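Side-chain contacts in lipolytic enzyme, G-D-S-L family (Bacteroides thetaiotaomicron, PDB 7BR2), which acts as a serine esterase of the SGNH/GDSL hydrolase family in a gut bacterium and metabolizes the drug diltiazem: residues A[40-44]-A[45-49]; A[125-129]-A[130-134]; A[380-384]-A[385-389]; A[412-416]-A[417-421]. All blocks are in the same frame, centred on the assembly; numbering follows the deposited sequence.

Contact 1 of 4, residues A[40-44]-A[45-49]; sequences WLYYM and TRFPN
Leu41 O is gripped by two donors of one residue, Thr45, in the last turns of helix 35-46. The backbone N of Thr45 makes the ordinary helical bond to Leu41 O at 3.1 Å, and its hydroxyl OG1 reaches the same Leu41 O at 2.9 Å from the opposite face of the carbonyl plane. Thr45 can do this because OG1 sits between its own backbone N and carbonyl carbon (chi1 54°), which turns the hydroxyl back along the helix. One residue further on, Arg46 N bonds to Tyr42 O at 2.9 Å.

The side chains of that second pair also meet. Arg46 CB lies over one face of the Tyr42 ring, 4.1 Å from its centroid, a CH-pi contact. The chain then bends at chi2 and chi3, bringing the guanidinium back beside the phenol with its plane 61° from the ring; Tyr42 CE1 lies over a guanidinium face, and NH2 goes on to Met300 O. Phe47 adds its CE2 at 3.8 Å from Tyr42 CE2, while its CD2 meets Tyr43 CD2 and its ring sits oblique to that of Tyr43. A serine in place of Tyr42 would probably leave Arg46 without the ring that its folded chain lies along, opening a gap beside Phe47 CE2. Phe226 meets the rings of both Tyr42 and Phe47. Phe47 is where the chain leaves helical geometry, with Phe47 N still bonded to Tyr43 O: a buried C-terminal helix end with i to i+4 side-chain pairs, inside the SGNH-hydrolase domain.

Contact 2 of 4, residues A[125-129]-A[130-134]; sequences KELPH and TRIVM
Thr130 and Leu127 face each other across the short connection that leads into strand 131-136. The methyl CD1 of Leu127 does the touching: it lies 3.7 Å from Thr130 CB and nearly as close to the threonine methyl CG2. With CG of Leu127 opposite its carbonyl carbon (chi1 -68°) and the chain extended beyond, CD1 is carried past the threonine to Ile132, whose CD1 it meets at 4.0 Å. One leucine methyl therefore touches two residues spaced two apart, Thr130 just ahead of the strand and Ile132 within it.

The polar atoms of the bend are tied through water. One water donates to both Leu127 O, at 2.7 Å, and Thr130 O, bridging the carbonyls where the chain turns. A second accepts from His129 N at 2.8 Å and lies 2.6 Å from Thr130 OG1, a hydroxyl that is also hydrogen-bonded to Pro80 O.

This bend joins helix 102-125 to strand 131-136 of the parallel sheet. Leu127 also touches Phe76, Ile132 packs on Phe124 of the preceding helix, and Thr130 rests against Leu83 of the adjacent strand 82-85.

Contact 3 of 4, residues A[380-384]-A[385-389]; sequences KGLLF and ANDRK
Leu382 and Ala385 close a type II beta turn. Ala385 N donates to Leu382 O at 2.9 Å with an N-H...O angle of 161°. On the side-chain level, Leu382 CD2 packs 3.7 Å from Ala385 CB. The same methyl also meets Lys389 CD at 3.9 Å, so it touches both the alanine and the aliphatic part of the lysine; the leucine and lysine chains cross at about a right angle. Its other methyl, CD1, rests 3.8 Å from Lys389 O. The lysine is extended as far as CE, with CG opposite its backbone N (chi1 -172°), which runs CG and CD past the leucine. Cutting Leu382 back to an alanine would probably open a gap between the turn and the start of helix 388-397, with Lys389 CD losing the methyl it crosses and Ala385 CB keeping only the CB-to-CB approach.

Around this shell lie two waters and the ends of the two flanking helices. One water donates to Leu382 O at 2.9 Å and accepts from Asn386 N, linking the turn to the residue after it. Phe384 O takes a bond from another water, and Asn386 ND2 is held by Tyr369 OH. Upstream, Gly381 is the C-prime residue of the Schellman motif that ends helix 344-377; downstream, Asp387 is the N-cap of the next helix, its OD1 bonded to Ala390 N.

Leu382 thus pairs an apolar branch, filled in by alanine and the lysine methylenes, with a carbonyl that accepts from both a backbone N-H and a water, and the carboxylate of Asp387 is likely to be stabilised by the start of its helix.

Contact 4 of 4, residues A[412-416]-A[417-421]; sequences SKMMF and KEIRD
Arg420 NH1 donates to Met414 O at 2.8 Å, the carbonyl oxygen lying in the guanidinium plane, and makes a weaker bond to Met415 O at 3.0 Å. The guanidinium of one helix thus grips two consecutive carbonyls of the chain leading into it, at a helix-to-helix junction: helix 408-414 gives way to helix 417-437, with Phe416 as N-cap. The arginine chain bends at chi3 (-58°), which folds NH1 back onto these carbonyls, and Lys417 CA lies over one guanidinium face. The new helix opens with Arg420 N bonded to Phe416 O at 3.0 Å, almost straight at 168°; Ile419 N makes a weak bond to the same oxygen.

Packing fills in around these bonds. Ile419 spreads its branches over the bend, with CG2 4.1 Å from Met414 SD. Met414, folded at chi2 and chi3, also touches Thr365, Phe366 and Tyr369 of helix 344-377, while Arg420 touches Tyr369 of the same helix and Asn386 of the loop before helix 388-397. Met415 CG lies over one face of the Phe416 ring. Ile419 CD1 comes up to that ring obliquely, 3.9 Å from Phe416 CD2.

How the contacts relate
Contacts 3 and 4 are neighbours, their centres 14 Å apart: Asn386 CB packs 3.4 Å from Met415 O, and Asn386 ND2 lies 3.6 Å from Arg420 NH1. Both lie beside helix 344-377, sharing Tyr369 as a partner. Contacts 1 and 2 belong to the catalytic SGNH-hydrolase domain, centres 24 Å apart and nearest atoms about 7 Å apart without touching. Helix 344-377 also connects the regions, since Leu41 of contact 1 touches Met353 and Asn356, while helix 417-437, begun at contact 4, reaches Met44 through Ile434 and Tyr435. A probable Ser-His-Asp triad, Ser28, His207 and Asp204, includes no residue of the four contacts.

Contact 1 of 4, residues A[40-44]-A[45-49]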
loop_
_atom_site.group_PDB
_atom_site.type_symbol
_atom_site.label_atom_id
_atom_site.label_comp_id
_atom_site.label_asym_id
_atom_site.label_seq_id
_atom_site.Cartn_x
_atom_site.Cartn_y
_atom_site.Cartn_z
ATOM N N TRP A 40 4.255 3.060 -1.586
ATOM C CA TRP A 40 5.622 3.555 -1.710
ATOM C C TRP A 40 6.416 2.688 -2.681
ATOM O O TRP A 40 7.186 3.212 -3.489
ATOM C CB TRP A 40 6.299 3.611 -0.337
ATOM C CG TRP A 40 7.497 4.537 -0.264
ATOM C CD1 TRP A 40 8.053 5.256 -1.290
ATOM C CD2 TRP A 40 8.285 4.835 0.902
ATOM N NE1 TRP A 40 9.132 5.972 -0.835
ATOM C CE2 TRP A 40 9.296 5.735 0.505
ATOM C CE3 TRP A 40 8.233 4.423 2.244
ATOM C CZ2 TRP A 40 10.250 6.235 1.405
ATOM C CZ3 TRP A 40 9.179 4.919 3.136
ATOM C CH2 TRP A 40 10.176 5.813 2.711
ATOM N N LEU A 41 6.225 1.362 -2.630
ATOM C CA LEU A 41 6.904 0.470 -3.566
ATOM C C LEU A 41 6.587 0.840 -5.015
ATOM O O LEU A 41 7.464 0.809 -5.894
ATOM C CB LEU A 41 6.493 -0.977 -3.279
ATOM C CG LEU A 41 7.130 -2.073 -4.135
ATOM C CD1 LEU A 41 8.632 -2.007 -4.004
ATOM C CD2 LEU A 41 6.612 -3.460 -3.698
ATOM N N TYR A 42 5.329 1.178 -5.286
ATOM C CA TYR A 42 4.991 1.657 -6.619
ATOM C C TYR A 42 5.811 2.890 -6.980
ATOM O O TYR A 42 6.409 2.961 -8.059
ATOM C CB TYR A 42 3.502 1.973 -6.718
ATOM C CG TYR A 42 3.100 2.437 -8.095
ATOM C CD1 TYR A 42 2.750 1.522 -9.077
ATOM C CD2 TYR A 42 3.067 3.794 -8.414
ATOM C CE1 TYR A 42 2.376 1.944 -10.343
ATOM C CE2 TYR A 42 2.691 4.222 -9.674
ATOM C CZ TYR A 42 2.347 3.292 -10.634
ATOM O OH TYR A 42 1.975 3.700 -11.888
ATOM N N TYR A 43 5.846 3.885 -6.090
ATOM C CA TYR A 43 6.595 5.096 -6.438
ATOM C C TYR A 43 8.094 4.824 -6.558
ATOM O O TYR A 43 8.770 5.458 -7.371
ATOM C CB TYR A 43 6.366 6.194 -5.399
ATOM C CG TYR A 43 5.084 6.956 -5.586
ATOM C CD1 TYR A 43 3.873 6.450 -5.139
ATOM C CD2 TYR A 43 5.081 8.184 -6.236
ATOM C CE1 TYR A 43 2.694 7.157 -5.323
ATOM C CE2 TYR A 43 3.919 8.892 -6.431
ATOM C CZ TYR A 43 2.725 8.378 -5.974
ATOM O OH TYR A 43 1.566 9.105 -6.162
ATOM N N MET A 44 8.614 3.830 -5.826
ATOM C CA MET A 44 10.044 3.557 -5.865
ATOM C C MET A 44 10.437 2.895 -7.174
ATOM O O MET A 44 11.552 3.104 -7.663
ATOM C CB MET A 44 10.471 2.630 -4.716
ATOM C CG MET A 44 10.262 3.123 -3.276
ATOM S SD MET A 44 10.302 1.728 -2.118
ATOM C CE MET A 44 10.580 2.580 -0.548
ATOM N N THR A 45 9.551 2.080 -7.745
ATOM C CA THR A 45 9.918 1.373 -8.965
ATOM C C THR A 45 9.461 2.078 -10.236
ATOM O O THR A 45 10.146 1.989 -11.257
ATOM C CB THR A 45 9.383 -0.054 -8.918
ATOM O OG1 THR A 45 7.975 -0.011 -8.651
ATOM C CG2 THR A 45 10.073 -0.804 -7.812
ATOM N N ARG A 46 8.288 2.722 -10.222
ATOM C CA ARG A 46 7.762 3.440 -11.381
ATOM C C ARG A 46 8.389 4.834 -11.560
ATOM O O ARG A 46 8.526 5.313 -12.697
ATOM C CB ARG A 46 6.248 3.540 -11.282
ATOM C CG ARG A 46 5.548 3.899 -12.600
ATOM C CD ARG A 46 5.726 2.823 -13.661
ATOM N NE ARG A 46 5.558 1.518 -13.052
ATOM C CZ ARG A 46 4.408 0.855 -13.024
ATOM N NH1 ARG A 46 3.325 1.401 -13.549
ATOM N NH2 ARG A 46 4.335 -0.329 -12.424
ATOM N N PHE A 47 8.711 5.549 -10.474
ATOM C CA PHE A 47 9.313 6.879 -10.567
ATOM C C PHE A 47 10.635 6.876 -9.804
ATOM O O PHE A 47 10.785 7.589 -8.802
ATOM C CB PHE A 47 8.355 7.942 -10.032
ATOM C CG PHE A 47 7.008 7.892 -10.670
ATOM C CD1 PHE A 47 6.839 8.205 -12.016
ATOM C CD2 PHE A 47 5.912 7.471 -9.942
ATOM C CE1 PHE A 47 5.593 8.129 -12.606
ATOM C CE2 PHE A 47 4.659 7.398 -10.532
ATOM C CZ PHE A 47 4.501 7.723 -11.862
ATOM N N PRO A 48 11.630 6.116 -10.283
ATOM C CA PRO A 48 12.856 5.908 -9.489
ATOM C C PRO A 48 13.676 7.164 -9.259
ATOM O O PRO A 48 14.476 7.200 -8.305
ATOM C CB PRO A 48 13.643 4.891 -10.322
ATOM C CG PRO A 48 13.175 5.148 -11.756
ATOM C CD PRO A 48 11.704 5.468 -11.613
ATOM N N ASN A 49 13.505 8.198 -10.077
ATOM C CA ASN A 49 14.243 9.437 -9.910
ATOM C C ASN A 49 13.429 10.494 -9.186
ATOM O O ASN A 49 13.832 11.660 -9.156
ATOM C CB ASN A 49 14.697 9.983 -11.264
ATOM C CG ASN A 49 15.499 8.971 -12.066
ATOM O OD1 ASN A 49 16.593 8.570 -11.674
ATOM N ND2 ASN A 49 14.966 8.579 -13.222
#

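Contact 2 of 4, residues A[125-129]-A[130-134]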
loop_
_atom_site.group_PDB
_atom_site.type_symbol
_atom_site.label_atom_id
_atom_site.label_comp_id
_atom_site.label_asym_id
_atom_site.label_seq_id
_atom_site.Cartn_x
_atom_site.Cartn_y
_atom_site.Cartn_z
ATOM N N LYS A 125 -7.922 22.197 9.039
ATOM C CA LYS A 125 -8.176 23.468 8.368
ATOM C C LYS A 125 -7.109 24.511 8.695
ATOM O O LYS A 125 -6.863 25.423 7.900
ATOM C CB LYS A 125 -9.572 23.973 8.747
ATOM C CG LYS A 125 -10.641 22.994 8.278
ATOM C CD LYS A 125 -11.994 23.592 8.034
ATOM C CE LYS A 125 -12.361 24.718 8.935
ATOM N NZ LYS A 125 -13.760 25.077 8.592
ATOM N N GLU A 126 -6.453 24.381 9.845
ATOM C CA GLU A 126 -5.442 25.341 10.256
ATOM C C GLU A 126 -4.054 25.073 9.681
ATOM O O GLU A 126 -3.180 25.933 9.827
ATOM C CB GLU A 126 -5.385 25.388 11.788
ATOM C CG GLU A 126 -6.624 26.046 12.405
ATOM C CD GLU A 126 -6.848 27.447 11.834
ATOM O OE1 GLU A 126 -5.848 28.174 11.624
ATOM O OE2 GLU A 126 -8.015 27.815 11.570
ATOM N N LEU A 127 -3.835 23.948 9.007
ATOM C CA LEU A 127 -2.494 23.595 8.527
ATOM C C LEU A 127 -2.122 24.466 7.329
ATOM O O LEU A 127 -2.889 24.537 6.363
ATOM C CB LEU A 127 -2.418 22.126 8.139
ATOM C CG LEU A 127 -2.527 21.097 9.259
ATOM C CD1 LEU A 127 -2.461 19.706 8.661
ATOM C CD2 LEU A 127 -1.453 21.293 10.339
ATOM N N PRO A 128 -0.959 25.127 7.339
ATOM C CA PRO A 128 -0.652 26.069 6.240
ATOM C C PRO A 128 -0.222 25.410 4.933
ATOM O O PRO A 128 -0.575 25.905 3.858
ATOM C CB PRO A 128 0.469 26.930 6.842
ATOM C CG PRO A 128 1.139 26.019 7.823
ATOM C CD PRO A 128 0.060 25.160 8.404
ATOM N N HIS A 129 0.530 24.314 4.976
ATOM C CA HIS A 129 1.119 23.751 3.763
ATOM C C HIS A 129 1.007 22.229 3.782
ATOM O O HIS A 129 1.995 21.501 3.652
ATOM C CB HIS A 129 2.574 24.196 3.636
ATOM C CG HIS A 129 2.758 25.685 3.652
ATOM N ND1 HIS A 129 2.426 26.495 2.585
ATOM C CD2 HIS A 129 3.251 26.507 4.609
ATOM C CE1 HIS A 129 2.694 27.754 2.890
ATOM N NE2 HIS A 129 3.204 27.788 4.107
ATOM N N THR A 130 -0.208 21.728 3.972
ATOM C CA THR A 130 -0.442 20.286 3.986
ATOM C C THR A 130 -1.680 19.961 3.166
ATOM O O THR A 130 -2.773 20.455 3.460
ATOM C CB THR A 130 -0.601 19.755 5.417
ATOM O OG1 THR A 130 0.584 20.025 6.181
ATOM C CG2 THR A 130 -0.851 18.238 5.397
ATOM N N ARG A 131 -1.502 19.153 2.131
ATOM C CA ARG A 131 -2.631 18.630 1.383
ATOM C C ARG A 131 -3.345 17.544 2.190
ATOM O O ARG A 131 -2.723 16.551 2.596
ATOM C CB ARG A 131 -2.147 18.086 0.042
ATOM C CG ARG A 131 -3.251 17.524 -0.839
ATOM C CD ARG A 131 -2.880 17.589 -2.316
ATOM N NE ARG A 131 -1.688 16.836 -2.703
ATOM C CZ ARG A 131 -1.709 15.608 -3.219
ATOM N NH1 ARG A 131 -2.865 14.974 -3.392
ATOM N NH2 ARG A 131 -0.572 15.011 -3.566
ATOM N N ILE A 132 -4.652 17.716 2.400
ATOM C CA ILE A 132 -5.463 16.789 3.185
ATOM C C ILE A 132 -6.219 15.864 2.238
ATOM O O ILE A 132 -6.854 16.323 1.281
ATOM C CB ILE A 132 -6.435 17.546 4.112
ATOM C CG1 ILE A 132 -5.687 18.551 4.991
ATOM C CG2 ILE A 132 -7.180 16.582 5.013
ATOM C CD1 ILE A 132 -4.701 17.897 5.948
ATOM N N VAL A 133 -6.148 14.556 2.491
ATOM C CA VAL A 133 -6.832 13.558 1.668
ATOM C C VAL A 133 -7.680 12.664 2.572
ATOM O O VAL A 133 -7.144 11.808 3.296
ATOM C CB VAL A 133 -5.844 12.719 0.849
ATOM C CG1 VAL A 133 -6.584 11.695 0.008
ATOM C CG2 VAL A 133 -4.973 13.629 -0.031
ATOM N N MET A 134 -9.003 12.830 2.508
ATOM C CA MET A 134 -9.891 11.907 3.204
ATOM C C MET A 134 -9.911 10.588 2.449
ATOM O O MET A 134 -10.138 10.573 1.237
ATOM C CB MET A 134 -11.300 12.493 3.294
ATOM C CG MET A 134 -11.411 13.747 4.144
ATOM S SD MET A 134 -11.162 13.435 5.892
ATOM C CE MET A 134 -9.773 14.508 6.260
HETATM O O HOH W 1 -3.068 23.430 3.950
HETATM O O HOH W 2 1.200 22.457 7.024
#

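Contact 3 of 4, residues A[380-384]-A[385-389]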
loop_
_atom_site.group_PDB
_atom_site.type_symbol
_atom_site.label_atom_id
_atom_site.label_comp_id
_atom_site.label_asym_id
_atom_site.label_seq_id
_atom_site.Cartn_x
_atom_site.Cartn_y
_atom_site.Cartn_z
ATOM N N LYS A 380 -1.057 9.069 31.605
ATOM C CA LYS A 380 -0.360 9.166 32.878
ATOM C C LYS A 380 0.454 10.437 33.006
ATOM O O LYS A 380 1.213 10.574 33.975
ATOM C CB LYS A 380 0.543 7.952 33.102
ATOM C CG LYS A 380 -0.203 6.627 33.045
ATOM C CD LYS A 380 -1.023 6.464 34.328
ATOM C CE LYS A 380 -1.536 5.041 34.485
ATOM N NZ LYS A 380 -2.856 4.895 33.796
ATOM N N GLY A 381 0.250 11.403 32.111
ATOM C CA GLY A 381 1.020 12.636 32.170
ATOM C C GLY A 381 2.494 12.438 31.898
ATOM O O GLY A 381 3.326 13.209 32.396
ATOM N N LEU A 382 2.844 11.423 31.105
ATOM C CA LEU A 382 4.240 11.085 30.875
ATOM C C LEU A 382 4.551 10.959 29.385
ATOM O O LEU A 382 5.542 10.327 29.014
ATOM C CB LEU A 382 4.595 9.792 31.613
ATOM C CG LEU A 382 4.685 9.968 33.133
ATOM C CD1 LEU A 382 4.623 8.642 33.855
ATOM C CD2 LEU A 382 5.968 10.716 33.477
ATOM N N LEU A 383 3.754 11.593 28.532
ATOM C CA LEU A 383 4.000 11.550 27.098
ATOM C C LEU A 383 5.417 12.036 26.793
ATOM O O LEU A 383 5.791 13.152 27.167
ATOM C CB LEU A 383 2.964 12.409 26.369
ATOM C CG LEU A 383 3.124 12.480 24.847
ATOM C CD1 LEU A 383 3.001 11.082 24.217
ATOM C CD2 LEU A 383 2.110 13.425 24.228
ATOM N N PHE A 384 6.211 11.176 26.148
ATOM C CA PHE A 384 7.591 11.474 25.752
ATOM C C PHE A 384 8.503 11.732 26.954
ATOM O O PHE A 384 9.591 12.297 26.797
ATOM C CB PHE A 384 7.652 12.670 24.782
ATOM C CG PHE A 384 6.953 12.433 23.467
ATOM C CD1 PHE A 384 6.995 11.186 22.850
ATOM C CD2 PHE A 384 6.213 13.445 22.871
ATOM C CE1 PHE A 384 6.346 10.967 21.624
ATOM C CE2 PHE A 384 5.551 13.235 21.643
ATOM C CZ PHE A 384 5.613 11.996 21.025
ATOM N N ALA A 385 8.080 11.325 28.156
ATOM C CA ALA A 385 8.938 11.481 29.330
ATOM C C ALA A 385 10.228 10.680 29.168
ATOM O O ALA A 385 11.329 11.221 29.328
ATOM C CB ALA A 385 8.189 11.055 30.597
ATOM N N ASN A 386 10.102 9.395 28.826
ATOM C CA ASN A 386 11.229 8.518 28.513
ATOM C C ASN A 386 12.291 8.575 29.605
ATOM O O ASN A 386 13.489 8.701 29.335
ATOM C CB ASN A 386 11.812 8.870 27.136
ATOM C CG ASN A 386 10.874 8.493 25.998
ATOM O OD1 ASN A 386 10.123 7.531 26.092
ATOM N ND2 ASN A 386 10.886 9.271 24.944
ATOM N N ASP A 387 11.837 8.470 30.855
ATOM C CA ASP A 387 12.698 8.663 32.016
ATOM C C ASP A 387 12.337 7.651 33.101
ATOM O O ASP A 387 11.529 6.743 32.893
ATOM C CB ASP A 387 12.559 10.096 32.551
ATOM C CG ASP A 387 11.111 10.459 32.891
ATOM O OD1 ASP A 387 10.220 9.573 32.892
ATOM O OD2 ASP A 387 10.862 11.625 33.205
ATOM N N ARG A 388 12.903 7.862 34.299
ATOM C CA ARG A 388 12.708 6.930 35.405
ATOM C C ARG A 388 11.263 6.925 35.880
ATOM O O ARG A 388 10.737 5.871 36.249
ATOM C CB ARG A 388 13.649 7.261 36.566
ATOM C CG ARG A 388 13.356 6.494 37.864
ATOM C CD ARG A 388 13.549 4.977 37.725
ATOM N NE ARG A 388 14.741 4.661 36.940
ATOM C CZ ARG A 388 15.091 3.447 36.524
ATOM N NH1 ARG A 388 14.358 2.388 36.823
ATOM N NH2 ARG A 388 16.195 3.297 35.811
ATOM N N LYS A 389 10.600 8.088 35.897
ATOM C CA LYS A 389 9.196 8.064 36.286
ATOM C C LYS A 389 8.345 7.321 35.251
ATOM O O LYS A 389 7.358 6.665 35.616
ATOM C CB LYS A 389 8.667 9.476 36.520
ATOM C CG LYS A 389 7.255 9.456 37.126
ATOM C CD LYS A 389 6.677 10.856 37.288
ATOM C CE LYS A 389 5.389 10.854 38.111
ATOM N NZ LYS A 389 5.471 11.905 39.195
HETATM O O HOH W 3 7.377 8.216 28.202
HETATM O O HOH W 4 11.619 12.515 24.738
#

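Contact 4 of 4, residues A[412-416]-A[417-421]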
loop_
_atom_site.group_PDB
_atom_site.type_symbol
_atom_site.label_atom_id
_atom_site.label_comp_id
_atom_site.label_asym_id
_atom_site.label_seq_id
_atom_site.Cartn_x
_atom_site.Cartn_y
_atom_site.Cartn_z
ATOM N N SER A 412 11.680 -0.518 26.653
ATOM C CA SER A 412 12.953 -0.322 27.342
ATOM C C SER A 412 14.075 -0.062 26.350
ATOM O O SER A 412 15.057 0.616 26.681
ATOM C CB SER A 412 13.263 -1.529 28.248
ATOM O OG SER A 412 13.741 -2.660 27.539
ATOM N N LYS A 413 13.933 -0.568 25.123
ATOM C CA LYS A 413 14.880 -0.172 24.078
ATOM C C LYS A 413 14.514 1.181 23.447
ATOM O O LYS A 413 15.358 2.077 23.335
ATOM C CB LYS A 413 14.944 -1.251 22.995
ATOM C CG LYS A 413 15.076 -2.670 23.542
ATOM C CD LYS A 413 14.942 -3.710 22.431
ATOM C CE LYS A 413 14.598 -5.104 22.970
ATOM N NZ LYS A 413 13.888 -5.948 21.938
ATOM N N MET A 414 13.274 1.350 23.015
ATOM C CA MET A 414 12.943 2.503 22.185
ATOM C C MET A 414 12.789 3.796 22.970
ATOM O O MET A 414 12.754 4.867 22.354
ATOM C CB MET A 414 11.673 2.208 21.378
ATOM C CG MET A 414 11.875 1.156 20.305
ATOM S SD MET A 414 12.928 1.753 18.926
ATOM C CE MET A 414 11.695 2.632 17.953
ATOM N N MET A 415 12.733 3.738 24.306
ATOM C CA MET A 415 12.678 4.963 25.095
ATOM C C MET A 415 13.962 5.785 24.976
ATOM O O MET A 415 13.942 6.977 25.292
ATOM C CB MET A 415 12.407 4.639 26.570
ATOM C CG MET A 415 13.612 3.971 27.279
ATOM S SD MET A 415 13.359 3.635 29.031
ATOM C CE MET A 415 13.232 5.294 29.683
ATOM N N PHE A 416 15.075 5.192 24.544
ATOM C CA PHE A 416 16.313 5.956 24.419
ATOM C C PHE A 416 16.359 6.697 23.087
ATOM O O PHE A 416 16.275 6.082 22.015
ATOM C CB PHE A 416 17.541 5.053 24.539
ATOM C CG PHE A 416 17.723 4.462 25.900
ATOM C CD1 PHE A 416 18.185 5.237 26.962
ATOM C CD2 PHE A 416 17.401 3.130 26.131
ATOM C CE1 PHE A 416 18.346 4.673 28.237
ATOM C CE2 PHE A 416 17.554 2.557 27.403
ATOM C CZ PHE A 416 18.035 3.323 28.450
ATOM N N LYS A 417 16.564 8.014 23.172
ATOM C CA LYS A 417 16.731 8.843 21.991
ATOM C C LYS A 417 17.828 8.319 21.075
ATOM O O LYS A 417 17.685 8.348 19.847
ATOM C CB LYS A 417 17.070 10.268 22.448
ATOM C CG LYS A 417 17.410 11.246 21.334
ATOM C CD LYS A 417 16.206 11.774 20.594
ATOM C CE LYS A 417 16.659 12.606 19.405
ATOM N NZ LYS A 417 15.512 12.977 18.530
ATOM N N GLU A 418 18.933 7.843 21.642
ATOM C CA GLU A 418 20.011 7.392 20.780
ATOM C C GLU A 418 19.604 6.159 19.978
ATOM O O GLU A 418 20.006 6.005 18.818
ATOM C CB GLU A 418 21.283 7.167 21.598
ATOM C CG GLU A 418 21.714 8.460 22.302
ATOM C CD GLU A 418 21.281 8.582 23.773
ATOM O OE1 GLU A 418 20.113 8.257 24.154
ATOM O OE2 GLU A 418 22.126 9.076 24.551
ATOM N N ILE A 419 18.761 5.309 20.551
ATOM C CA ILE A 419 18.302 4.132 19.828
ATOM C C ILE A 419 17.296 4.514 18.740
ATOM O O ILE A 419 17.359 4.003 17.613
ATOM C CB ILE A 419 17.734 3.104 20.812
ATOM C CG1 ILE A 419 18.888 2.447 21.574
ATOM C CG2 ILE A 419 16.893 2.057 20.068
ATOM C CD1 ILE A 419 18.445 1.546 22.693
ATOM N N ARG A 420 16.355 5.408 19.050
ATOM C CA ARG A 420 15.448 5.874 18.005
ATOM C C ARG A 420 16.229 6.495 16.855
ATOM O O ARG A 420 15.920 6.253 15.680
ATOM C CB ARG A 420 14.428 6.862 18.582
ATOM C CG ARG A 420 13.470 6.221 19.578
ATOM C CD ARG A 420 12.227 7.079 19.864
ATOM N NE ARG A 420 12.545 8.406 20.391
ATOM C CZ ARG A 420 12.896 8.671 21.649
ATOM N NH1 ARG A 420 12.993 7.691 22.552
ATOM N NH2 ARG A 420 13.152 9.922 22.011
ATOM N N ASP A 421 17.277 7.263 17.175
ATOM C CA ASP A 421 18.124 7.837 16.135
ATOM C C ASP A 421 18.783 6.746 15.305
ATOM O O ASP A 421 18.756 6.792 14.078
ATOM C CB ASP A 421 19.196 8.753 16.746
ATOM C CG ASP A 421 18.645 10.083 17.242
ATOM O OD1 ASP A 421 17.511 10.468 16.866
ATOM O OD2 ASP A 421 19.364 10.751 18.022
#